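Local coordinates for protein putative exonuclease (PDB 3L0A) that is probably a hydrolase of the PDDEXK nuclease clan, of unproven substrate, and carries a zinc ion held by four cysteines, at residues G59-S64 with G68-F73. Numbering follows the deposited sequence.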
loop_
_atom_site.group_PDB
_atom_site.type_symbol
_atom_site.label_atom_id
_atom_site.label_comp_id
_atom_site.label_asym_id
_atom_site.label_seq_id
_atom_site.Cartn_x
_atom_site.Cartn_y
_atom_site.Cartn_z
ATOM N N GLY A 59 5.649 -4.536 -20.768
ATOM C CA GLY A 59 5.506 -3.667 -21.915
ATOM C C GLY A 59 6.321 -4.038 -23.128
ATOM O O GLY A 59 5.786 -3.937 -24.237
ATOM N N SER A 60 7.588 -4.447 -22.974
ATOM C CA SER A 60 8.378 -4.888 -24.155
ATOM C C SER A 60 7.867 -6.251 -24.752
ATOM O O SER A 60 8.020 -6.537 -25.976
ATOM C CB SER A 60 9.889 -5.015 -23.875
ATOM O OG SER A 60 10.565 -3.766 -23.820
ATOM N N TYR A 61 7.262 -7.070 -23.899
ATOM C CA TYR A 61 6.760 -8.373 -24.321
ATOM C C TYR A 61 5.661 -8.134 -25.329
ATOM O O TYR A 61 5.614 -8.776 -26.383
ATOM C CB TYR A 61 6.204 -9.147 -23.114
ATOM C CG TYR A 61 5.748 -10.578 -23.386
ATOM C CD1 TYR A 61 4.453 -10.859 -23.799
ATOM C CD2 TYR A 61 6.596 -11.647 -23.186
ATOM C CE1 TYR A 61 4.022 -12.178 -23.987
ATOM C CE2 TYR A 61 6.179 -12.959 -23.365
ATOM C CZ TYR A 61 4.892 -13.222 -23.779
ATOM O OH TYR A 61 4.500 -14.531 -24.000
ATOM N N VAL A 62 4.804 -7.181 -24.986
ATOM C CA VAL A 62 3.697 -6.803 -25.815
ATOM C C VAL A 62 4.166 -6.118 -27.085
ATOM O O VAL A 62 3.639 -6.437 -28.171
ATOM C CB VAL A 62 2.705 -5.917 -25.057
ATOM C CG1 VAL A 62 1.672 -5.441 -26.000
ATOM C CG2 VAL A 62 2.064 -6.689 -23.842
ATOM N N ASP A 63 5.151 -5.214 -26.997
ATOM C CA ASP A 63 5.736 -4.618 -28.241
ATOM C C ASP A 63 6.212 -5.716 -29.163
ATOM O O ASP A 63 5.951 -5.745 -30.378
ATOM C CB ASP A 63 6.978 -3.774 -27.946
ATOM C CG ASP A 63 6.660 -2.396 -27.496
ATOM O OD1 ASP A 63 5.564 -1.898 -27.806
ATOM O OD2 ASP A 63 7.527 -1.800 -26.826
ATOM N N SER A 64 6.958 -6.629 -28.568
ATOM C CA SER A 64 7.513 -7.705 -29.322
ATOM C C SER A 64 6.451 -8.593 -29.984
ATOM O O SER A 64 6.673 -9.077 -31.099
ATOM C CB SER A 64 8.441 -8.544 -28.483
ATOM O OG SER A 64 9.222 -9.282 -29.407
ATOM N N GLY A 68 6.362 -9.096 -34.169
ATOM C CA GLY A 68 6.672 -10.459 -34.644
ATOM C C GLY A 68 8.107 -10.835 -34.318
ATOM O O GLY A 68 8.785 -11.515 -35.091
ATOM N N SER A 69 8.555 -10.370 -33.165
ATOM C CA SER A 69 9.904 -10.600 -32.687
ATOM C C SER A 69 9.853 -11.227 -31.283
ATOM O O SER A 69 10.769 -11.036 -30.494
ATOM C CB SER A 69 10.667 -9.251 -32.601
ATOM O OG SER A 69 10.115 -8.380 -31.591
ATOM N N LEU A 70 8.768 -11.945 -30.978
ATOM C CA LEU A 70 8.537 -12.487 -29.645
ATOM C C LEU A 70 9.476 -13.641 -29.331
ATOM O O LEU A 70 9.925 -13.772 -28.185
ATOM C CB LEU A 70 7.089 -12.956 -29.505
ATOM C CG LEU A 70 6.551 -13.318 -28.115
ATOM C CD1 LEU A 70 6.879 -12.266 -27.053
ATOM C CD2 LEU A 70 5.053 -13.495 -28.227
ATOM N N ASP A 71 9.770 -14.483 -30.326
ATOM C CA ASP A 71 10.649 -15.649 -30.093
ATOM C C ASP A 71 11.988 -15.177 -29.572
ATOM O O ASP A 71 12.543 -15.768 -28.639
ATOM C CB ASP A 71 10.877 -16.475 -31.370
ATOM C CG ASP A 71 11.562 -17.815 -31.086
ATOM O OD1 ASP A 71 10.919 -18.703 -30.493
ATOM O OD2 ASP A 71 12.749 -17.993 -31.438
ATOM N N GLN A 72 12.509 -14.125 -30.204
ATOM C CA GLN A 72 13.811 -13.601 -29.866
ATOM C C GLN A 72 13.750 -12.813 -28.597
ATOM O O GLN A 72 14.702 -12.843 -27.836
ATOM C CB GLN A 72 14.407 -12.742 -30.987
ATOM C CG GLN A 72 15.930 -12.467 -30.803
ATOM C CD GLN A 72 16.799 -13.757 -30.717
ATOM O OE1 GLN A 72 16.736 -14.647 -31.596
ATOM N NE2 GLN A 72 17.600 -13.863 -29.638
ATOM N N PHE A 73 12.644 -12.127 -28.329
ATOM C CA PHE A 73 12.519 -11.478 -27.019
ATOM C C PHE A 73 12.651 -12.487 -25.860
ATOM O O PHE A 73 13.343 -12.245 -24.837
ATOM C CB PHE A 73 11.194 -10.768 -26.887
ATOM C CG PHE A 73 11.065 -10.005 -25.616
ATOM C CD1 PHE A 73 11.645 -8.768 -25.486
ATOM C CD2 PHE A 73 10.377 -10.522 -24.552
ATOM C CE1 PHE A 73 11.549 -8.061 -24.307
ATOM C CE2 PHE A 73 10.255 -9.813 -23.370
ATOM C CZ PHE A 73 10.851 -8.577 -23.248
#
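Ser69 N donates a nearly straight bond to Ser64 O (3.1 Å, N-H...O 167°), the long bond of the Schellman motif that ends helix 54-67. Gly68 N adds a weak, bent one to the same oxygen. Gly68 suits its place because the turn needs a positive phi, which a residue without a side chain adopts at little cost. The hydroxyls Ser64 OG and Ser69 OG lie 2.5 Å apart, but Ser64 OG is too near a neighbour in the model, so this bond is doubtful and its donor open. Ser69 holds the N-cap position of helix 70-76, but its hydroxyl makes no capping bond and turns to Glu67.

Leu70 sets CD1 over the centre of one face of the Tyr61 ring, 3.8 Å from its centroid and 11° off the normal, a CH-pi contact. With CG anti to the backbone N (chi1 -176°), on a CB already directed at the other helix, the Phe73 ring lies against the backbone at Ser60 and Tyr61. Its CE1 comes within 3.5 Å of CB of the small Ser60, and its CE2 meets the Tyr61 ring edge.

Tyr61 is amphipathic: its ring packs against Leu70 and Phe73, while its OH bonds Glu95 of helix 89-102. The turn rests chiefly on one straight backbone bond, and apolar packing holds helix 70-76 against helix 54-67.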